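PDB 2A22: vacuolar protein sorting 29 from Cryptosporidium parvum, which probably takes part in vesicular protein transport as a VPS29-family protein with a calcineurin-like phosphoesterase fold. Local coordinates for residues Asp179-Met187 / Leu196-Gly204. Numbering follows the deposited sequence.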
loop_
_atom_site.group_PDB
_atom_site.type_symbol
_atom_site.label_atom_id
_atom_site.label_comp_id
_atom_site.label_asym_id
_atom_site.label_seq_id
_atom_site.Cartn_x
_atom_site.Cartn_y
_atom_site.Cartn_z
ATOM N N ASP A 179 -1.232 -16.449 -8.663
ATOM C CA ASP A 179 -2.069 -16.807 -7.515
ATOM C C ASP A 179 -1.619 -16.243 -6.130
ATOM O O ASP A 179 -1.794 -16.879 -5.082
ATOM C CB ASP A 179 -2.276 -18.332 -7.500
ATOM C CG ASP A 179 -2.805 -18.860 -8.852
ATOM O OD1 ASP A 179 -3.619 -18.160 -9.487
ATOM O OD2 ASP A 179 -2.406 -19.960 -9.281
ATOM N N ALA A 180 -1.035 -15.049 -6.135
ATOM C CA ALA A 180 -0.864 -14.284 -4.901
ATOM C C ALA A 180 -2.242 -14.175 -4.250
ATOM O O ALA A 180 -3.259 -13.986 -4.932
ATOM C CB ALA A 180 -0.317 -12.919 -5.189
ATOM N N PRO A 181 -2.294 -14.342 -2.922
ATOM C CA PRO A 181 -3.600 -14.237 -2.261
ATOM C C PRO A 181 -3.985 -12.769 -2.133
ATOM O O PRO A 181 -3.105 -11.915 -2.284
ATOM C CB PRO A 181 -3.341 -14.866 -0.889
ATOM C CG PRO A 181 -1.915 -14.579 -0.613
ATOM C CD PRO A 181 -1.206 -14.658 -1.974
ATOM N N PRO A 182 -5.288 -12.468 -1.887
ATOM C CA PRO A 182 -5.629 -11.083 -1.470
ATOM C C PRO A 182 -4.886 -10.742 -0.174
ATOM O O PRO A 182 -4.774 -11.595 0.728
ATOM C CB PRO A 182 -7.155 -11.129 -1.236
ATOM C CG PRO A 182 -7.641 -12.413 -2.059
ATOM C CD PRO A 182 -6.469 -13.363 -1.956
ATOM N N SER A 183 -4.332 -9.541 -0.096
ATOM C CA SER A 183 -3.580 -9.118 1.104
ATOM C C SER A 183 -3.558 -7.602 1.233
ATOM O O SER A 183 -3.855 -6.887 0.268
ATOM C CB SER A 183 -2.136 -9.644 1.076
ATOM O OG SER A 183 -1.427 -9.126 -0.060
ATOM N N PHE A 184 -3.213 -7.135 2.438
ATOM C CA PHE A 184 -2.957 -5.734 2.734
ATOM C C PHE A 184 -2.186 -5.700 4.065
ATOM O O PHE A 184 -1.981 -6.749 4.706
ATOM C CB PHE A 184 -4.265 -4.911 2.796
ATOM C CG PHE A 184 -5.169 -5.281 3.963
ATOM C CD1 PHE A 184 -5.023 -4.661 5.216
ATOM C CD2 PHE A 184 -6.163 -6.244 3.804
ATOM C CE1 PHE A 184 -5.860 -4.993 6.290
ATOM C CE2 PHE A 184 -6.990 -6.603 4.862
ATOM C CZ PHE A 184 -6.848 -5.961 6.115
ATOM N N MET A 185 -1.781 -4.500 4.475
ATOM C CA MET A 185 -1.093 -4.303 5.746
ATOM C C MET A 185 -1.727 -3.180 6.553
ATOM O O MET A 185 -2.228 -2.191 6.003
ATOM C CB MET A 185 0.374 -3.971 5.516
ATOM C CG MET A 185 1.140 -5.090 4.852
ATOM S SD MET A 185 2.751 -4.502 4.400
ATOM C CE MET A 185 3.444 -6.027 3.779
ATOM N N LEU A 186 -1.706 -3.340 7.864
ATOM C CA LEU A 186 -2.056 -2.242 8.747
ATOM C C LEU A 186 -0.847 -2.021 9.633
ATOM O O LEU A 186 -0.361 -2.957 10.255
ATOM C CB LEU A 186 -3.335 -2.545 9.527
ATOM C CG LEU A 186 -4.658 -2.388 8.753
ATOM C CD1 LEU A 186 -5.807 -3.113 9.452
ATOM C CD2 LEU A 186 -5.006 -0.912 8.619
ATOM N N MET A 187 -0.320 -0.794 9.624
ATOM C CA MET A 187 0.948 -0.470 10.287
ATOM C C MET A 187 0.676 0.525 11.416
ATOM O O MET A 187 0.252 1.676 11.156
ATOM C CB MET A 187 1.936 0.140 9.259
ATOM C CG MET A 187 3.329 0.516 9.832
ATOM S SD MET A 187 4.487 1.066 8.571
ATOM C CE MET A 187 5.487 -0.368 8.441
ATOM N N LEU A 196 3.701 -3.906 12.678
ATOM C CA LEU A 196 3.145 -4.125 11.364
ATOM C C LEU A 196 2.302 -5.391 11.352
ATOM O O LEU A 196 2.824 -6.472 11.611
ATOM C CB LEU A 196 4.268 -4.321 10.354
ATOM C CG LEU A 196 3.801 -4.480 8.903
ATOM C CD1 LEU A 196 3.187 -3.153 8.373
ATOM C CD2 LEU A 196 4.969 -4.901 8.029
ATOM N N TYR A 197 1.024 -5.256 10.995
ATOM C CA TYR A 197 0.160 -6.411 10.749
ATOM C C TYR A 197 -0.062 -6.670 9.262
ATOM O O TYR A 197 -0.529 -5.807 8.527
ATOM C CB TYR A 197 -1.162 -6.194 11.451
ATOM C CG TYR A 197 -0.990 -6.046 12.943
ATOM C CD1 TYR A 197 -0.765 -7.174 13.754
ATOM C CD2 TYR A 197 -1.037 -4.783 13.554
ATOM C CE1 TYR A 197 -0.592 -7.048 15.159
ATOM C CE2 TYR A 197 -0.886 -4.650 14.951
ATOM C CZ TYR A 197 -0.663 -5.788 15.746
ATOM O OH TYR A 197 -0.497 -5.671 17.130
ATOM N N VAL A 198 0.303 -7.869 8.828
ATOM C CA VAL A 198 0.206 -8.258 7.449
ATOM C C VAL A 198 -0.958 -9.236 7.281
ATOM O O VAL A 198 -0.946 -10.335 7.855
ATOM C CB VAL A 198 1.535 -8.914 6.997
ATOM C CG1 VAL A 198 1.430 -9.457 5.560
ATOM C CG2 VAL A 198 2.697 -7.900 7.117
ATOM N N TYR A 199 -1.959 -8.843 6.496
ATOM C CA TYR A 199 -3.163 -9.701 6.297
ATOM C C TYR A 199 -3.118 -10.391 4.933
ATOM O O TYR A 199 -2.782 -9.763 3.950
ATOM C CB TYR A 199 -4.460 -8.891 6.422
ATOM C CG TYR A 199 -4.656 -8.368 7.829
ATOM C CD1 TYR A 199 -5.407 -9.075 8.745
ATOM C CD2 TYR A 199 -4.031 -7.198 8.250
ATOM C CE1 TYR A 199 -5.562 -8.612 10.060
ATOM C CE2 TYR A 199 -4.193 -6.723 9.538
ATOM C CZ TYR A 199 -4.937 -7.453 10.443
ATOM O OH TYR A 199 -5.067 -7.001 11.718
ATOM N N ASP A 200 -3.420 -11.683 4.894
ATOM C CA ASP A 200 -3.682 -12.368 3.644
ATOM C C ASP A 200 -4.855 -13.344 3.767
ATOM O O ASP A 200 -5.154 -13.828 4.864
ATOM C CB ASP A 200 -2.419 -13.043 3.094
ATOM C CG ASP A 200 -1.992 -14.281 3.903
ATOM O OD1 ASP A 200 -2.131 -14.303 5.132
ATOM O OD2 ASP A 200 -1.469 -15.226 3.298
ATOM N N LEU A 201 -5.531 -13.588 2.645
ATOM C CA LEU A 201 -6.674 -14.473 2.606
ATOM C C LEU A 201 -6.308 -15.729 1.829
ATOM O O LEU A 201 -6.049 -15.663 0.635
ATOM C CB LEU A 201 -7.883 -13.781 1.940
ATOM C CG LEU A 201 -9.195 -14.587 1.750
ATOM C CD1 LEU A 201 -9.683 -15.163 3.061
ATOM C CD2 LEU A 201 -10.285 -13.698 1.187
ATOM N N ARG A 202 -6.279 -16.862 2.518
ATOM C CA ARG A 202 -5.990 -18.168 1.904
ATOM C C ARG A 202 -7.025 -19.191 2.410
ATOM O O ARG A 202 -7.365 -19.224 3.606
ATOM C CB ARG A 202 -4.568 -18.625 2.230
ATOM C CG ARG A 202 -3.467 -17.738 1.576
ATOM C CD ARG A 202 -2.012 -18.139 1.914
ATOM N NE ARG A 202 -1.713 -18.071 3.354
ATOM C CZ ARG A 202 -1.524 -19.139 4.132
ATOM N NH1 ARG A 202 -1.586 -20.371 3.618
ATOM N NH2 ARG A 202 -1.277 -18.984 5.427
ATOM N N ASP A 203 -7.575 -19.964 1.478
ATOM C CA ASP A 203 -8.530 -21.033 1.796
ATOM C C ASP A 203 -9.690 -20.510 2.604
ATOM O O ASP A 203 -10.090 -21.131 3.580
ATOM C CB ASP A 203 -7.817 -22.153 2.567
ATOM C CG ASP A 203 -6.572 -22.646 1.841
ATOM O OD1 ASP A 203 -6.689 -22.981 0.625
ATOM O OD2 ASP A 203 -5.494 -22.691 2.484
ATOM N N GLY A 204 -10.213 -19.353 2.213
ATOM C CA GLY A 204 -11.369 -18.792 2.897
ATOM C C GLY A 204 -11.059 -18.132 4.237
ATOM O O GLY A 204 -11.942 -17.546 4.850
#
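Phe184 and Tyr199 pair across the neighbouring antiparallel strands of a beta hairpin, 183-190 and 193-202, in the mixed six-stranded sheet. Phe184 and Tyr199 form a hydrogen-bonded pair, as do Leu186 and Tyr197. Tyr199 N donates to Phe184 O at 2.8 Å, and Phe184 N to Tyr199 O at 3.1 Å. The ladder runs on past the start of strand 183-190, where Leu201 N donates to Pro182 O at 2.9 Å.

On the face that carries the aromatic residues, the Phe184 and Tyr199 rings lie nearly parallel, with planes at 14°, but slid apart so that they barely overlap. Tyr199 CB sits over one face of the Phe184 ring in a CH-pi contact, 3.9 Å from its centroid. A chi1 of 67° sets Phe184 CG between its backbone N and carbonyl carbon, and the end of its ring comes nearer strand 196-202. Leu186 CD1 approaches Tyr199 CE2 obliquely. Phe47 meets the Phe184 ring edge-to-face.

The opposite face is mostly apolar. Met185 and Val198 lie side by side, with CE and CG2 in contact. Leu196 CD1 touches both CB and CE of Met187, each at 3.6 Å; the bend at Met187 chi3 (-104°) brings the methyl back to it. Leu164 of strand 161-165, in the other sheet, touches Met185, Met187 and Leu196. Ser183 OG is hydrogen-bonded to Pro166 O.

At the far end, Pro181 CB packs against Arg202 CG, 3.8 Å away. Arg202 NE makes a salt bridge with Asp200 OD2 at 2.9 Å, coming from its syn side but tilted out of the carboxylate plane.

Strand 26-31 flanks the hairpin on one side and 205-214 on the other. Such an antiparallel extension of a mixed sheet, packed on a second sheet, belongs to the alpha-beta-beta-alpha sandwich of calcineurin-like phosphoesterases.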